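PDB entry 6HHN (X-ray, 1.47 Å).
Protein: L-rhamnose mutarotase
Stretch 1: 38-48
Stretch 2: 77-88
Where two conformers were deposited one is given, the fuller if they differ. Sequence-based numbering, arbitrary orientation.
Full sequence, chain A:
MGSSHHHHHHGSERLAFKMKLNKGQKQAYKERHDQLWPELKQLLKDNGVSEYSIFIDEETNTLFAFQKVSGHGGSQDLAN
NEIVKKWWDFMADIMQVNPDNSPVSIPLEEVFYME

Stretch 1 38-48: PELKQLLKDNG
Stretch 2 (77-88) DLANNEIVKKWW

The two stretches are held together by apolar side-chain packing, with no hydrogen bond between them, and their 477 Å² of buried surface (both sides summed) is built largely from leucines of one helix set against an aliphatic and aromatic surface on the other segment.

Stretch 1 is a regular α-helix from Pro38 to Asp46, with phi/psi near -62/-41 over most of its length; Asn47 (-97/16) is the first residue to leave helical angles, and Gly48 follows at 88/9, a left-handed conformation in which a CB would be jammed against the preceding carbonyl O. Stretch 2 begins with a 3-10 segment, Leu78 to Asn80, passes through the extended Asn81 (-87/136), and enters a helix at Glu82 that continues beyond Trp88. The two helix axes approach to 9.8 Å, and their N-to-C directions differ by 128°, an oblique crossing (signed angle -128°), nearer perpendicular than antiparallel. The register is fixed by Leu40 CA to Ile83 CA at 6.7 Å and Asn47 CA to Leu78 CA at 7.9 Å.

Leu40 is buried and packs against Ile83, Val84 and Trp87 of the second helix. Its CA-to-CB bond points sideways, but the t rotamer (chi2 54°) brings the end of the side chain nearer. Leu40 CD2 lies over one face of Trp87, 3.6 Å from the centroid of the five-membered ring and 17° off its normal, a CH-pi contact in which Leu40 CD2 is 3.5 Å from Trp87 CG. The t rotamer of Trp87 (chi2 -105°) presents that face. The other methyl, Leu40 CD1, meets Val84 CG2 at 3.9 Å; a compact β-branched side chain fits this buried place.

One helical turn on, Leu43 points toward stretch 2 in an m,t rotamer. Leu43 CD1 packs 3.7 Å from Ile83 CB and lies 3.2 Å from Asn81 OD1, a close contact with an oxygen already engaged in capping. Asn81 (chi1 t, chi2 -83°) occupies the N-cap position, where Asn81 OD1 accepts from Val84 N at 3.1 Å and, weakly, from Ile83 N at 2.8 Å, satisfying amides that lack a helical partner. Ile83 (m,t) also reaches back along the first helix, Ile83 CD1 lying 3.9 Å from Glu39 CB, while the carboxylate end of Glu39 leads away from the contact.

Leu78, m,t and directed toward stretch 1, fills the other end of the contact. Leu78 CD1 touches Leu44 CD2 at 3.6 Å, and Leu78 CD2 sits 4.4 Å from Leu43 CB. Leu44, also m,t, starts sideways but ends nearer its partner. Asn47 closes this end: in its m rotamer (chi2 -100°), Asn47 ND2 donates to Leu43 O at 2.8 Å, folding the amide back over the last helical turn, and the same ND2 lies 3.5 Å from Leu78 CD2. An amide suits this partly exposed position, since it meets the polar need of a backbone carbonyl while covering a leucine methyl.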

# COMPACT_ATOMS: atom_id res chain seq x y z
N PRO A 38 -7.28 12.55 -18.91
CA PRO A 38 -8.54 11.80 -18.92
C PRO A 38 -8.50 10.56 -19.78
O PRO A 38 -9.19 9.57 -19.47
CB PRO A 38 -9.57 12.82 -19.39
CG PRO A 38 -8.84 13.89 -20.03
CD PRO A 38 -7.44 13.92 -19.42
N GLU A 39 -7.70 10.57 -20.85
CA GLU A 39 -7.56 9.38 -21.68
C GLU A 39 -7.03 8.21 -20.87
O GLU A 39 -7.47 7.07 -21.05
CB GLU A 39 -6.60 9.65 -22.84
CG GLU A 39 -7.08 10.63 -23.90
CD GLU A 39 -6.92 12.09 -23.55
OE1 GLU A 39 -6.42 12.42 -22.46
OE2 GLU A 39 -7.29 12.95 -24.41
N LEU A 40 -6.04 8.47 -20.01
CA LEU A 40 -5.44 7.41 -19.21
C LEU A 40 -6.41 6.92 -18.14
O LEU A 40 -6.51 5.71 -17.89
CB LEU A 40 -4.13 7.92 -18.61
CG LEU A 40 -3.31 6.91 -17.79
CD1 LEU A 40 -3.05 5.65 -18.61
CD2 LEU A 40 -2.01 7.55 -17.36
N LYS A 41 -7.15 7.83 -17.50
CA LYS A 41 -8.13 7.40 -16.51
C LYS A 41 -9.15 6.47 -17.16
O LYS A 41 -9.47 5.40 -16.62
CB LYS A 41 -8.82 8.61 -15.89
CG LYS A 41 -7.92 9.48 -15.01
CD LYS A 41 -8.74 10.59 -14.34
CE LYS A 41 -7.85 11.72 -13.85
NZ LYS A 41 -8.65 12.77 -13.15
N GLN A 42 -9.67 6.86 -18.33
CA GLN A 42 -10.65 6.02 -19.00
C GLN A 42 -10.05 4.68 -19.42
O GLN A 42 -10.71 3.65 -19.29
CB GLN A 42 -11.26 6.74 -20.20
CG GLN A 42 -12.45 6.00 -20.77
CD GLN A 42 -13.54 5.82 -19.73
OE1 GLN A 42 -13.99 6.79 -19.12
NE2 GLN A 42 -13.94 4.58 -19.51
N LEU A 43 -8.82 4.67 -19.93
CA LEU A 43 -8.22 3.39 -20.30
C LEU A 43 -8.09 2.47 -19.09
O LEU A 43 -8.32 1.26 -19.19
CB LEU A 43 -6.84 3.58 -20.91
CG LEU A 43 -6.80 3.97 -22.37
CD1 LEU A 43 -5.41 4.45 -22.76
CD2 LEU A 43 -7.24 2.78 -23.22
N LEU A 44 -7.66 3.03 -17.95
CA LEU A 44 -7.53 2.22 -16.75
C LEU A 44 -8.88 1.64 -16.36
O LEU A 44 -8.99 0.44 -16.08
CB LEU A 44 -6.92 3.07 -15.64
CG LEU A 44 -5.43 3.42 -15.82
CD1 LEU A 44 -5.04 4.48 -14.81
CD2 LEU A 44 -4.60 2.18 -15.65
N LYS A 45 -9.92 2.48 -16.35
CA LYS A 45 -11.26 1.99 -16.04
C LYS A 45 -11.72 0.92 -17.03
O LYS A 45 -12.27 -0.11 -16.63
CB LYS A 45 -12.23 3.17 -15.98
CG LYS A 45 -11.97 4.12 -14.81
CD LYS A 45 -13.07 5.16 -14.72
CE LYS A 45 -12.67 6.31 -13.81
NZ LYS A 45 -13.53 7.51 -14.07
N ASP A 46 -11.48 1.15 -18.33
CA ASP A 46 -11.89 0.19 -19.35
C ASP A 46 -11.19 -1.14 -19.16
O ASP A 46 -11.70 -2.18 -19.58
CB ASP A 46 -11.55 0.71 -20.75
CG ASP A 46 -12.44 1.85 -21.20
OD1 ASP A 46 -13.48 2.10 -20.54
OD2 ASP A 46 -12.10 2.50 -22.22
N ASN A 47 -10.01 -1.14 -18.53
CA ASN A 47 -9.25 -2.36 -18.29
C ASN A 47 -9.48 -2.93 -16.89
O ASN A 47 -8.72 -3.78 -16.44
CB ASN A 47 -7.77 -2.13 -18.57
CG ASN A 47 -7.46 -2.12 -20.06
OD1 ASN A 47 -6.98 -3.12 -20.61
ND2 ASN A 47 -7.74 -1.00 -20.74
N GLY A 48 -10.53 -2.47 -16.22
CA GLY A 48 -10.97 -3.07 -14.97
C GLY A 48 -10.33 -2.53 -13.71
O GLY A 48 -10.53 -3.10 -12.63
N ASP A 77 -4.05 -5.24 -22.53
CA ASP A 77 -2.60 -5.22 -22.35
C ASP A 77 -2.07 -3.78 -22.33
O ASP A 77 -1.53 -3.29 -23.32
CB ASP A 77 -1.91 -6.00 -23.47
CG ASP A 77 -0.41 -6.09 -23.27
OD1 ASP A 77 0.07 -5.74 -22.18
OD2 ASP A 77 0.28 -6.52 -24.22
N LEU A 78 -2.22 -3.12 -21.17
CA LEU A 78 -1.93 -1.70 -21.08
C LEU A 78 -0.47 -1.38 -21.38
O LEU A 78 -0.17 -0.27 -21.83
CB LEU A 78 -2.28 -1.19 -19.68
CG LEU A 78 -3.76 -1.00 -19.38
CD1 LEU A 78 -3.93 -0.48 -17.97
CD2 LEU A 78 -4.40 -0.06 -20.38
N ALA A 79 0.45 -2.31 -21.13
CA ALA A 79 1.85 -2.01 -21.41
C ALA A 79 2.10 -1.75 -22.88
O ALA A 79 3.09 -1.10 -23.22
CB ALA A 79 2.74 -3.16 -20.92
N ASN A 80 1.23 -2.23 -23.76
CA ASN A 80 1.39 -2.02 -25.20
C ASN A 80 0.50 -0.90 -25.73
O ASN A 80 0.42 -0.71 -26.94
CB ASN A 80 1.10 -3.32 -25.94
CG ASN A 80 2.23 -4.32 -25.81
OD1 ASN A 80 3.40 -3.96 -25.87
ND2 ASN A 80 1.88 -5.59 -25.62
N ASN A 81 -0.15 -0.16 -24.86
CA ASN A 81 -1.06 0.90 -25.28
C ASN A 81 -0.29 2.20 -25.50
O ASN A 81 0.54 2.58 -24.68
CB ASN A 81 -2.14 1.08 -24.22
CG ASN A 81 -3.05 2.23 -24.53
OD1 ASN A 81 -2.72 3.38 -24.23
ND2 ASN A 81 -4.20 1.94 -25.14
N GLU A 82 -0.61 2.89 -26.60
CA GLU A 82 0.14 4.08 -26.99
C GLU A 82 0.02 5.20 -25.96
O GLU A 82 0.98 5.95 -25.74
CB GLU A 82 -0.36 4.55 -28.37
CG GLU A 82 0.23 5.86 -28.86
CD GLU A 82 -0.31 6.28 -30.23
OE1 GLU A 82 0.46 6.89 -31.01
OE2 GLU A 82 -1.49 6.00 -30.53
N ILE A 83 -1.14 5.35 -25.34
CA ILE A 83 -1.32 6.42 -24.37
C ILE A 83 -0.54 6.13 -23.10
O ILE A 83 0.04 7.04 -22.49
CB ILE A 83 -2.81 6.65 -24.09
CG1 ILE A 83 -3.54 7.09 -25.38
CG2 ILE A 83 -3.00 7.71 -23.04
CD1 ILE A 83 -5.06 7.10 -25.34
N VAL A 84 -0.54 4.87 -22.65
CA VAL A 84 0.26 4.49 -21.48
C VAL A 84 1.73 4.78 -21.75
O VAL A 84 2.44 5.33 -20.90
CB VAL A 84 0.02 3.01 -21.14
CG1 VAL A 84 1.02 2.53 -20.09
CG2 VAL A 84 -1.42 2.81 -20.66
N LYS A 85 2.21 4.42 -22.94
CA LYS A 85 3.62 4.66 -23.25
C LYS A 85 3.93 6.15 -23.28
O LYS A 85 5.01 6.57 -22.84
CB LYS A 85 3.98 3.99 -24.57
CG LYS A 85 3.98 2.47 -24.49
CD LYS A 85 4.47 1.84 -25.80
CE LYS A 85 3.34 1.38 -26.67
NZ LYS A 85 3.85 0.82 -27.95
N LYS A 86 2.99 6.96 -23.79
CA LYS A 86 3.17 8.41 -23.75
C LYS A 86 3.22 8.93 -22.32
O LYS A 86 3.99 9.84 -22.02
CB LYS A 86 2.07 9.11 -24.54
CG LYS A 86 2.25 9.04 -26.03
CD LYS A 86 0.98 9.49 -26.73
CE LYS A 86 1.14 9.51 -28.24
NZ LYS A 86 2.07 10.58 -28.67
N TRP A 87 2.40 8.36 -21.42
CA TRP A 87 2.45 8.75 -20.02
C TRP A 87 3.81 8.39 -19.40
O TRP A 87 4.41 9.21 -18.70
CB TRP A 87 1.29 8.10 -19.24
CG TRP A 87 1.28 8.51 -17.79
CD1 TRP A 87 1.66 7.75 -16.72
CD2 TRP A 87 0.89 9.77 -17.26
NE1 TRP A 87 1.52 8.46 -15.55
CE2 TRP A 87 1.04 9.71 -15.85
CE3 TRP A 87 0.40 10.95 -17.83
CZ2 TRP A 87 0.75 10.79 -15.02
CZ3 TRP A 87 0.09 12.01 -17.00
CH2 TRP A 87 0.29 11.93 -15.60
N TRP A 88 4.30 7.20 -19.67
CA TRP A 88 5.63 6.83 -19.19
C TRP A 88 6.67 7.82 -19.68
O TRP A 88 7.54 8.27 -18.91
CB TRP A 88 5.96 5.43 -19.68
CG TRP A 88 5.17 4.34 -19.04
CD1 TRP A 88 4.39 4.42 -17.92
CD2 TRP A 88 5.07 3.00 -19.50
NE1 TRP A 88 3.83 3.19 -17.64
CE2 TRP A 88 4.23 2.30 -18.60
CE3 TRP A 88 5.62 2.31 -20.58
CZ2 TRP A 88 3.94 0.96 -18.76
CZ3 TRP A 88 5.31 0.97 -20.74
CH2 TRP A 88 4.48 0.31 -19.84